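Local coordinates for protein diacylglycerol lipase (Aspergillus oryzae, PDB 5XK2) that probably hydrolyses the ester bonds of mono- and diacylglycerols, as a fungal class 3 lipase of the alpha/beta-hydrolase fold captured in a closed conformation, at residues K19-Y24 and K146-G151; D165-N170 and E190-Q195; G196-F201 and V219-E224; R200-D205 and K250-T255. One frame throughout, in Å; residues are numbered along the deposited sequence.

Contact 1 of 4, residues K19-Y24 and K146-G151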
# COMPACT_ATOMS: atom_id res chain seq x y z
N LYS A 19 21.51 -1.32 15.37
CA LYS A 19 20.65 -2.49 15.50
C LYS A 19 19.76 -2.44 16.74
O LYS A 19 18.78 -3.20 16.84
CB LYS A 19 21.50 -3.76 15.54
CG LYS A 19 22.12 -4.10 14.19
CD LYS A 19 23.14 -5.23 14.31
CE LYS A 19 23.68 -5.61 12.93
NZ LYS A 19 24.63 -6.76 13.04
N PHE A 20 20.13 -1.62 17.72
CA PHE A 20 19.32 -1.48 18.91
C PHE A 20 18.13 -0.51 18.77
O PHE A 20 16.99 -0.88 19.04
CB PHE A 20 20.21 -1.03 20.08
CG PHE A 20 19.46 -0.79 21.36
CD1 PHE A 20 18.88 -1.85 22.03
CD2 PHE A 20 19.34 0.49 21.88
CE1 PHE A 20 18.19 -1.66 23.22
CE2 PHE A 20 18.65 0.69 23.07
CZ PHE A 20 18.07 -0.37 23.74
N TRP A 21 18.38 0.71 18.30
CA TRP A 21 17.30 1.71 18.36
C TRP A 21 16.17 1.36 17.41
O TRP A 21 15.02 1.78 17.63
CB TRP A 21 17.84 3.14 18.09
CG TRP A 21 18.86 3.52 19.12
CD1 TRP A 21 20.21 3.56 18.96
CD2 TRP A 21 18.61 3.82 20.50
NE1 TRP A 21 20.83 3.90 20.15
CE2 TRP A 21 19.86 4.04 21.11
CE3 TRP A 21 17.45 3.90 21.28
CZ2 TRP A 21 19.98 4.38 22.46
CZ3 TRP A 21 17.58 4.24 22.62
CH2 TRP A 21 18.84 4.46 23.20
N VAL A 22 16.45 0.57 16.38
CA VAL A 22 15.39 0.18 15.45
C VAL A 22 14.32 -0.66 16.17
O VAL A 22 13.17 -0.70 15.75
CB VAL A 22 15.95 -0.60 14.22
CG1 VAL A 22 16.53 -1.96 14.64
CG2 VAL A 22 14.89 -0.73 13.12
N GLN A 23 14.68 -1.29 17.28
CA GLN A 23 13.71 -2.06 18.05
C GLN A 23 12.67 -1.16 18.72
O GLN A 23 11.54 -1.60 18.98
CB GLN A 23 14.42 -2.93 19.08
CG GLN A 23 15.27 -4.04 18.46
CD GLN A 23 16.03 -4.80 19.50
OE1 GLN A 23 15.46 -5.21 20.50
NE2 GLN A 23 17.34 -4.95 19.29
N TYR A 24 13.03 0.09 19.01
CA TYR A 24 12.01 1.02 19.49
C TYR A 24 11.06 1.41 18.37
O TYR A 24 9.86 1.56 18.60
CB TYR A 24 12.65 2.28 20.10
CG TYR A 24 13.21 2.05 21.49
CD1 TYR A 24 12.36 2.05 22.60
CD2 TYR A 24 14.57 1.85 21.69
CE1 TYR A 24 12.86 1.84 23.86
CE2 TYR A 24 15.08 1.63 22.96
CZ TYR A 24 14.22 1.64 24.04
OH TYR A 24 14.69 1.43 25.32
N LYS A 146 20.17 10.78 27.47
CA LYS A 146 20.04 11.13 26.07
C LYS A 146 18.59 11.25 25.72
O LYS A 146 17.74 10.59 26.32
CB LYS A 146 20.68 10.07 25.16
CG LYS A 146 22.16 9.91 25.32
CD LYS A 146 22.74 9.15 24.14
CE LYS A 146 22.75 7.66 24.36
NZ LYS A 146 21.40 7.06 24.27
N ILE A 147 18.29 12.09 24.74
CA ILE A 147 16.95 12.14 24.16
C ILE A 147 17.03 11.56 22.76
O ILE A 147 17.69 12.13 21.89
CB ILE A 147 16.39 13.56 24.13
CG1 ILE A 147 16.19 14.08 25.57
CG2 ILE A 147 15.06 13.58 23.40
CD1 ILE A 147 15.72 15.51 25.63
N VAL A 148 16.38 10.41 22.55
CA VAL A 148 16.43 9.71 21.27
C VAL A 148 15.08 9.78 20.59
O VAL A 148 14.05 9.46 21.20
CB VAL A 148 16.80 8.22 21.45
CG1 VAL A 148 16.68 7.47 20.11
CG2 VAL A 148 18.20 8.06 22.03
N VAL A 149 15.08 10.21 19.33
CA VAL A 149 13.86 10.36 18.54
C VAL A 149 13.96 9.39 17.37
O VAL A 149 14.91 9.45 16.60
CB VAL A 149 13.66 11.80 18.05
CG1 VAL A 149 12.39 11.92 17.22
CG2 VAL A 149 13.60 12.77 19.26
N VAL A 150 13.00 8.47 17.28
CA VAL A 150 13.18 7.32 16.41
C VAL A 150 11.88 6.95 15.72
O VAL A 150 10.79 7.15 16.26
CB VAL A 150 13.72 6.11 17.24
CG1 VAL A 150 12.76 5.75 18.35
CG2 VAL A 150 14.02 4.88 16.35
N GLY A 151 11.99 6.44 14.51
CA GLY A 151 10.85 5.87 13.83
C GLY A 151 11.30 5.06 12.63
O GLY A 151 12.47 5.12 12.23
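W21 of helix 14-27 lies against V148 of strand 146-152, where the N-terminal helix packs on the central mixed sheet of the alpha/beta-hydrolase fold; the axes of the two short segments pass 7.5 Å apart at a signed crossing angle of -71°. A CH-pi contact carries much of the packing. V148 CG2 sits over one face of the indole, 4.0 Å from the centroid of the six-membered ring of W21, while F20 CD2 from the same helix lies over the opposite face. Apolar contacts flank it: V148 CG1 meets W21 CE3 at 3.8 Å, and V150 CG1 touches Y24 CB at 3.9 Å. The Y24 ring then leads away from the strand, and its hydroxyl is hydrogen-bonded to S57 and D78. V85 of strand 83-89 touches both W21 and V150. On the polar side, the K146 chain bends at chi3 (-90°) and chi4 (73°); the second bend turns NZ back to the indole, 3.5 Å from W21 CZ2. Indole NE1 itself bonds to D17. At the far end of the contact V150 CG2 rests 3.5 Å from W21 O, the carbonyl that also accepts from Y24 N.

Contact 2 of 4, residues D165-N170 and E190-Q195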
# COMPACT_ATOMS: atom_id res chain seq x y z
N ASP A 165 12.77 20.12 15.25
CA ASP A 165 12.05 21.11 16.07
C ASP A 165 12.54 21.07 17.52
O ASP A 165 12.86 22.12 18.10
CB ASP A 165 10.54 20.83 15.96
CG ASP A 165 9.67 21.94 16.54
OD1 ASP A 165 10.14 23.09 16.67
OD2 ASP A 165 8.50 21.65 16.84
N LEU A 166 12.59 19.87 18.10
CA LEU A 166 13.06 19.74 19.47
C LEU A 166 14.43 20.36 19.68
O LEU A 166 14.68 21.01 20.69
CB LEU A 166 13.06 18.26 19.89
CG LEU A 166 11.65 17.70 20.09
CD1 LEU A 166 11.73 16.18 20.31
CD2 LEU A 166 10.94 18.35 21.30
N ARG A 167 15.34 20.18 18.72
CA ARG A 167 16.67 20.76 18.86
C ARG A 167 16.63 22.28 18.90
O ARG A 167 17.42 22.87 19.62
CB ARG A 167 17.57 20.31 17.70
CG ARG A 167 17.95 18.83 17.79
CD ARG A 167 18.37 18.39 16.38
NE ARG A 167 18.67 16.96 16.35
CZ ARG A 167 18.87 16.29 15.23
NH1 ARG A 167 18.72 16.90 14.06
NH2 ARG A 167 19.17 15.00 15.28
N THR A 168 15.73 22.89 18.15
CA THR A 168 15.63 24.36 18.18
C THR A 168 15.10 24.83 19.54
O THR A 168 15.19 26.01 19.88
CB THR A 168 14.74 24.94 17.06
OG1 THR A 168 13.35 24.62 17.27
CG2 THR A 168 15.19 24.44 15.69
N LYS A 169 14.51 23.90 20.28
CA LYS A 169 13.99 24.16 21.62
C LYS A 169 14.95 23.72 22.74
O LYS A 169 14.54 23.60 23.89
CB LYS A 169 12.62 23.49 21.77
CG LYS A 169 11.56 24.07 20.83
CD LYS A 169 10.26 23.26 20.95
CE LYS A 169 9.22 23.65 19.91
NZ LYS A 169 9.32 25.05 19.45
N ASN A 170 16.18 23.41 22.36
CA ASN A 170 17.30 23.03 23.24
C ASN A 170 17.34 21.57 23.67
O ASN A 170 18.20 21.20 24.47
CB ASN A 170 17.38 23.89 24.53
CG ASN A 170 17.32 25.38 24.26
OD1 ASN A 170 16.58 26.09 24.93
ND2 ASN A 170 18.10 25.85 23.29
N GLU A 190 19.49 21.22 4.85
CA GLU A 190 20.82 21.68 5.27
C GLU A 190 20.83 22.05 6.75
O GLU A 190 21.77 21.74 7.48
CB GLU A 190 21.29 22.88 4.42
CG GLU A 190 21.38 22.52 2.93
CD GLU A 190 21.85 23.68 2.05
OE1 GLU A 190 22.36 24.68 2.60
OE2 GLU A 190 21.69 23.57 0.82
N PHE A 191 19.77 22.72 7.20
CA PHE A 191 19.66 23.07 8.61
C PHE A 191 19.68 21.83 9.51
O PHE A 191 20.44 21.78 10.48
CB PHE A 191 18.37 23.87 8.83
CG PHE A 191 18.15 24.31 10.25
CD1 PHE A 191 18.95 25.27 10.83
CD2 PHE A 191 17.12 23.76 11.00
CE1 PHE A 191 18.73 25.69 12.15
CE2 PHE A 191 16.90 24.16 12.31
CZ PHE A 191 17.70 25.12 12.89
N ILE A 192 18.85 20.84 9.18
CA ILE A 192 18.77 19.64 10.02
C ILE A 192 20.10 18.89 10.01
O ILE A 192 20.62 18.48 11.05
CB ILE A 192 17.62 18.72 9.57
CG1 ILE A 192 16.28 19.46 9.70
CG2 ILE A 192 17.65 17.41 10.37
CD1 ILE A 192 15.09 18.66 9.20
N THR A 193 20.67 18.73 8.82
CA THR A 193 21.96 18.06 8.65
C THR A 193 23.02 18.68 9.55
O THR A 193 23.78 17.98 10.23
CB THR A 193 22.39 18.15 7.16
OG1 THR A 193 21.46 17.38 6.38
CG2 THR A 193 23.83 17.62 6.94
N ASN A 194 23.10 20.01 9.56
CA ASN A 194 24.15 20.64 10.32
C ASN A 194 23.85 20.75 11.82
O ASN A 194 24.71 21.15 12.60
CB ASN A 194 24.47 22.00 9.71
CG ASN A 194 25.26 21.85 8.43
OD1 ASN A 194 26.33 21.27 8.45
ND2 ASN A 194 24.73 22.33 7.32
N GLN A 195 22.66 20.32 12.24
CA GLN A 195 22.43 20.11 13.67
C GLN A 195 23.21 18.90 14.19
O GLN A 195 23.48 18.79 15.39
CB GLN A 195 20.93 19.89 13.95
CG GLN A 195 20.07 21.12 13.74
CD GLN A 195 18.58 20.80 13.91
OE1 GLN A 195 18.11 19.73 13.52
NE2 GLN A 195 17.85 21.74 14.51
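R167 and Q195 join the C-terminal parts of helices 154-168 and 186-195, neighbouring helices of the alpha/beta-hydrolase fold connected in the chain through strand 173-178. A Schellman motif ends the first of them, with N170 at positive phi as its C-prime residue. The tight part of the contact is the crossing of the two long side chains. R167 NH1 donates to Q195 OE1 at 2.9 Å and 166°; the oxygen lies in the guanidinium plane, whereas the donor stands above the plane of the Q195 amide, and the two flat groups are turned 84° apart. The aliphatic part of the arginine is pressed on the same amide, with R167 CD 3.2 Å from Q195 OE1 and R167 CB 3.5 Å from Q195 NE2. The I192 CG2 methyl lies at the guanidinium edge, 3.9 Å from R167 NH1. Bonds from NE to A173 O and from NH1 to N198 OD1 further fix the arginine, and Q195 NE2 returns to A164 O of the first helix, so both ends of the amide are engaged. The looser side is T168 against F191, a pair without a hydrogen bond between them. Here a single methyl does the touching: T168 CG2 meets the ring edge near its plane, 3.8 Å from F191 CE2, the two side chains crossing at about a right angle. F191 also touches C111 of the C111-C114 disulfide. The T168 hydroxyl turns back to its own helix, where OG1 donates to a lone pair of D165 O at 2.7 Å.

Contact 3 of 4, residues G196-F201 and V219-E224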
# COMPACT_ATOMS: atom_id res chain seq x y z
N GLY A 196 23.55 17.98 13.29
CA GLY A 196 24.26 16.78 13.67
C GLY A 196 23.38 15.75 14.36
O GLY A 196 22.18 15.98 14.55
N ASN A 197 24.01 14.65 14.76
CA ASN A 197 23.32 13.55 15.47
C ASN A 197 22.14 13.02 14.67
O ASN A 197 21.08 12.75 15.24
CB ASN A 197 22.83 14.01 16.85
CG ASN A 197 23.96 14.50 17.75
OD1 ASN A 197 23.88 15.61 18.31
ND2 ASN A 197 25.00 13.71 17.90
N ASN A 198 22.34 12.88 13.36
CA ASN A 198 21.34 12.33 12.45
C ASN A 198 21.75 10.98 11.91
O ASN A 198 22.80 10.86 11.26
CB ASN A 198 21.12 13.26 11.27
CG ASN A 198 20.66 14.64 11.70
OD1 ASN A 198 19.69 14.77 12.42
ND2 ASN A 198 21.38 15.68 11.26
N TYR A 199 20.92 9.96 12.14
CA TYR A 199 21.18 8.66 11.52
C TYR A 199 19.96 8.24 10.72
O TYR A 199 19.03 7.60 11.23
CB TYR A 199 21.52 7.63 12.61
CG TYR A 199 22.63 8.15 13.47
CD1 TYR A 199 23.95 8.10 13.02
CD2 TYR A 199 22.37 8.74 14.71
CE1 TYR A 199 24.99 8.64 13.80
CE2 TYR A 199 23.42 9.26 15.50
CZ TYR A 199 24.73 9.20 15.02
OH TYR A 199 25.78 9.70 15.75
N ARG A 200 20.04 8.50 9.42
CA ARG A 200 18.97 8.18 8.49
C ARG A 200 19.39 7.00 7.64
O ARG A 200 20.49 7.00 7.06
CB ARG A 200 18.64 9.39 7.59
CG ARG A 200 17.55 9.04 6.53
CD ARG A 200 17.22 10.24 5.65
NE ARG A 200 18.34 10.65 4.79
CZ ARG A 200 18.69 10.06 3.65
NH1 ARG A 200 18.01 9.00 3.20
NH2 ARG A 200 19.72 10.54 2.93
N PHE A 201 18.53 5.98 7.58
CA PHE A 201 18.86 4.73 6.90
C PHE A 201 18.04 4.49 5.66
O PHE A 201 16.87 4.85 5.59
CB PHE A 201 18.67 3.55 7.85
CG PHE A 201 19.55 3.62 9.06
CD1 PHE A 201 19.16 4.35 10.16
CD2 PHE A 201 20.77 2.98 9.07
CE1 PHE A 201 19.98 4.44 11.29
CE2 PHE A 201 21.61 3.06 10.17
CZ PHE A 201 21.21 3.80 11.29
N VAL A 219 14.62 17.38 -0.65
CA VAL A 219 15.91 16.70 -0.66
C VAL A 219 16.00 15.90 0.64
O VAL A 219 15.07 15.90 1.42
CB VAL A 219 17.08 17.70 -0.79
CG1 VAL A 219 16.96 18.46 -2.10
CG2 VAL A 219 17.08 18.64 0.35
N HIS A 220 17.10 15.18 0.85
CA HIS A 220 17.24 14.38 2.08
C HIS A 220 18.20 15.02 3.06
O HIS A 220 19.16 15.71 2.68
CB HIS A 220 17.76 12.96 1.78
CG HIS A 220 16.71 11.91 1.64
ND1 HIS A 220 15.83 11.60 2.66
CD2 HIS A 220 16.45 11.04 0.64
CE1 HIS A 220 15.05 10.61 2.28
NE2 HIS A 220 15.41 10.24 1.05
N ILE A 221 17.95 14.78 4.35
CA ILE A 221 18.93 14.98 5.38
C ILE A 221 20.14 14.09 5.09
O ILE A 221 19.99 12.96 4.64
CB ILE A 221 18.33 14.62 6.76
CG1 ILE A 221 17.18 15.58 7.06
CG2 ILE A 221 19.39 14.63 7.86
CD1 ILE A 221 16.15 14.98 8.05
N SER A 222 21.33 14.63 5.34
CA SER A 222 22.57 13.91 5.12
C SER A 222 23.24 13.62 6.48
O SER A 222 23.06 14.38 7.43
CB SER A 222 23.48 14.75 4.21
OG SER A 222 24.81 14.26 4.19
N PRO A 223 24.01 12.52 6.59
CA PRO A 223 24.28 11.54 5.53
C PRO A 223 23.23 10.45 5.42
O PRO A 223 22.32 10.35 6.23
CB PRO A 223 25.62 10.93 5.97
CG PRO A 223 25.54 10.96 7.48
CD PRO A 223 24.80 12.26 7.80
N GLU A 224 23.42 9.60 4.42
CA GLU A 224 22.60 8.41 4.22
C GLU A 224 23.39 7.21 4.71
O GLU A 224 24.54 7.02 4.30
CB GLU A 224 22.25 8.24 2.74
CG GLU A 224 21.56 6.90 2.37
CD GLU A 224 21.37 6.73 0.86
OE1 GLU A 224 21.65 7.67 0.09
OE2 GLU A 224 20.94 5.65 0.43
O HOH W 1 23.92 14.90 9.85
O HOH W 2 21.64 10.78 8.76
O HOH W 3 21.14 10.37 0.26
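R200 and E224 bring their CA atoms within 5.6 Å, strand 198-203 lying beside a chain that has just passed the cis peptide before P223. From the strand, R200 reaches across with its chain bent at chi3 (66°), which sets NE toward I221. The guanidinium grips one carbonyl side-on: NE is 2.8 Å and NH2 3.0 Å from I221 O, which lies near the guanidinium plane. H220 stacks flat on one face, ring and guanidinium centres 3.6 Å apart with planes at 7°, and E224 CA lies over the opposite face. The imidazole is held by a bond from NE2 to P209 O. A water bridges R200 NH2 to E224 OE1, whose opposite charges stay 4.5 Å apart. Further along, N198 CG packs on I221 CG2 at 4.0 Å, the side chains crossing at about a right angle. A second water accepts from R200 N and donates to P223 O at 2.7 Å, filling in between the two backbones. The whole arrangement forms part of the junction between strands 198-203 and 224-227, with I221 reaching I192 and T193 of helix 186-195 and S160 of helix 154-168.

Contact 4 of 4, residues R200-D205 and K250-T255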
# COMPACT_ATOMS: atom_id res chain seq x y z
N ARG A 200 20.04 8.50 9.42
CA ARG A 200 18.97 8.18 8.49
C ARG A 200 19.39 7.00 7.64
O ARG A 200 20.49 7.00 7.06
CB ARG A 200 18.64 9.39 7.59
CG ARG A 200 17.55 9.04 6.53
CD ARG A 200 17.22 10.24 5.65
NE ARG A 200 18.34 10.65 4.79
CZ ARG A 200 18.69 10.06 3.65
NH1 ARG A 200 18.01 9.00 3.20
NH2 ARG A 200 19.72 10.54 2.93
N PHE A 201 18.53 5.98 7.58
CA PHE A 201 18.86 4.73 6.90
C PHE A 201 18.04 4.49 5.66
O PHE A 201 16.87 4.85 5.59
CB PHE A 201 18.67 3.55 7.85
CG PHE A 201 19.55 3.62 9.06
CD1 PHE A 201 19.16 4.35 10.16
CD2 PHE A 201 20.77 2.98 9.07
CE1 PHE A 201 19.98 4.44 11.29
CE2 PHE A 201 21.61 3.06 10.17
CZ PHE A 201 21.21 3.80 11.29
N THR A 202 18.67 3.84 4.68
CA THR A 202 17.97 3.30 3.53
C THR A 202 18.40 1.86 3.33
O THR A 202 19.44 1.43 3.84
CB THR A 202 18.30 4.05 2.25
OG1 THR A 202 19.71 3.93 2.03
CG2 THR A 202 17.89 5.54 2.35
N HIS A 203 17.61 1.11 2.58
CA HIS A 203 17.94 -0.30 2.38
C HIS A 203 17.75 -0.68 0.93
O HIS A 203 16.62 -0.69 0.45
CB HIS A 203 17.06 -1.18 3.27
CG HIS A 203 17.34 -2.65 3.13
ND1 HIS A 203 16.34 -3.59 3.03
CD2 HIS A 203 18.52 -3.32 3.06
CE1 HIS A 203 16.89 -4.80 2.92
NE2 HIS A 203 18.20 -4.66 2.93
N ASN A 204 18.85 -1.00 0.26
CA ASN A 204 18.80 -1.42 -1.15
C ASN A 204 17.88 -0.50 -1.96
O ASN A 204 18.06 0.73 -1.93
CB ASN A 204 18.38 -2.90 -1.25
CG ASN A 204 19.48 -3.83 -0.76
OD1 ASN A 204 20.67 -3.51 -0.91
ND2 ASN A 204 19.10 -4.96 -0.18
N ASP A 205 16.92 -1.10 -2.66
CA ASP A 205 16.03 -0.38 -3.59
C ASP A 205 14.70 0.02 -2.95
O ASP A 205 13.70 0.17 -3.65
CB ASP A 205 15.81 -1.18 -4.88
CG ASP A 205 15.27 -2.58 -4.65
OD1 ASP A 205 15.17 -3.02 -3.49
OD2 ASP A 205 14.97 -3.24 -5.68
N LYS A 250 24.48 7.53 -5.47
CA LYS A 250 25.22 6.27 -5.33
C LYS A 250 24.64 5.33 -4.27
O LYS A 250 25.14 4.23 -4.08
CB LYS A 250 26.70 6.55 -5.02
CG LYS A 250 27.40 7.31 -6.14
CD LYS A 250 27.41 6.52 -7.43
CE LYS A 250 28.04 7.37 -8.56
NZ LYS A 250 28.50 6.54 -9.70
N GLY A 251 23.63 5.80 -3.55
CA GLY A 251 22.89 4.97 -2.61
C GLY A 251 21.49 4.63 -3.11
O GLY A 251 21.26 4.40 -4.30
N ASN A 252 20.55 4.61 -2.18
CA ASN A 252 19.16 4.26 -2.51
C ASN A 252 18.56 5.11 -3.63
O ASN A 252 17.78 4.62 -4.44
CB ASN A 252 18.31 4.37 -1.23
CG ASN A 252 16.81 4.24 -1.51
OD1 ASN A 252 16.10 5.25 -1.60
ND2 ASN A 252 16.31 3.00 -1.60
N THR A 253 18.92 6.39 -3.70
CA THR A 253 18.32 7.28 -4.67
C THR A 253 18.61 6.86 -6.11
O THR A 253 17.79 7.10 -7.01
CB THR A 253 18.81 8.71 -4.44
OG1 THR A 253 18.43 9.11 -3.12
CG2 THR A 253 18.17 9.69 -5.44
N GLY A 254 19.73 6.18 -6.33
CA GLY A 254 20.10 5.73 -7.66
C GLY A 254 19.57 4.36 -8.07
O GLY A 254 19.78 3.94 -9.22
N THR A 255 18.91 3.66 -7.16
CA THR A 255 18.40 2.31 -7.47
C THR A 255 17.16 2.38 -8.36
O THR A 255 16.49 3.40 -8.43
CB THR A 255 18.06 1.53 -6.18
OG1 THR A 255 17.05 2.25 -5.47
CG2 THR A 255 19.30 1.38 -5.29
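The carboxamide of N252 is the flat group that bridges this contact: its ND2 donates to N204 O, 2.9 Å away with an N-H...O angle of 163°. The acceptor lies near the amide plane, whereas the donor is tilted 31° from the plane of the N204 carbonyl. CG of N252 is anti to the backbone N (chi1 171°), which carries it toward the chain leaving strand 198-203. The same ND2 also bonds to D206 O, so one nitrogen ties the carbonyls of N204 and D206, two residues apart. N252 CB packs on T202 CB at 3.5 Å. The T202 hydroxyl bonds to E224 OE2, which accepts from N252 N as well and thus joins both sides of the contact through a single carboxylate oxygen. T255 closes the other end: its OG1 lies 3.4 Å from D205 CA, and its CG2 lies 3.6 Å from N204 O. That hydroxyl is anchored within its own segment, T255 OG1 donating to a lone pair of N252 O at 2.7 Å, and K210 NZ bonds to it in turn. D205 OD1 meanwhile turns to S267 OG. The loop follows the C-terminal end of strand 198-203, the usual position of the acid in alpha/beta-hydrolases; here D206 probably completes a Ser-His-Asp triad with S153 and H268, and N252 would be second-shell support for its backbone.

In the fold
Contacts 1 and 3 are buried, contact 4 is partly buried and contact 2 lies at the surface. Contacts 1, 3 and 4 all reach the same mixed sheet, the last two sharing strand 198-203. Chemistry follows place: contact 1, against the middle of the sheet, is chiefly apolar and aromatic, whereas contacts 2 and 3 each centre on an arginine, and contact 4 on an asparagine amide. Contacts 2 and 3 are coupled, since R167 of contact 2 also reaches N198 of contact 3. E224 OE2 in turn links contacts 3 and 4. Contacts 1 and 2 meet only by packing, V149 CG2 on L166 CD1.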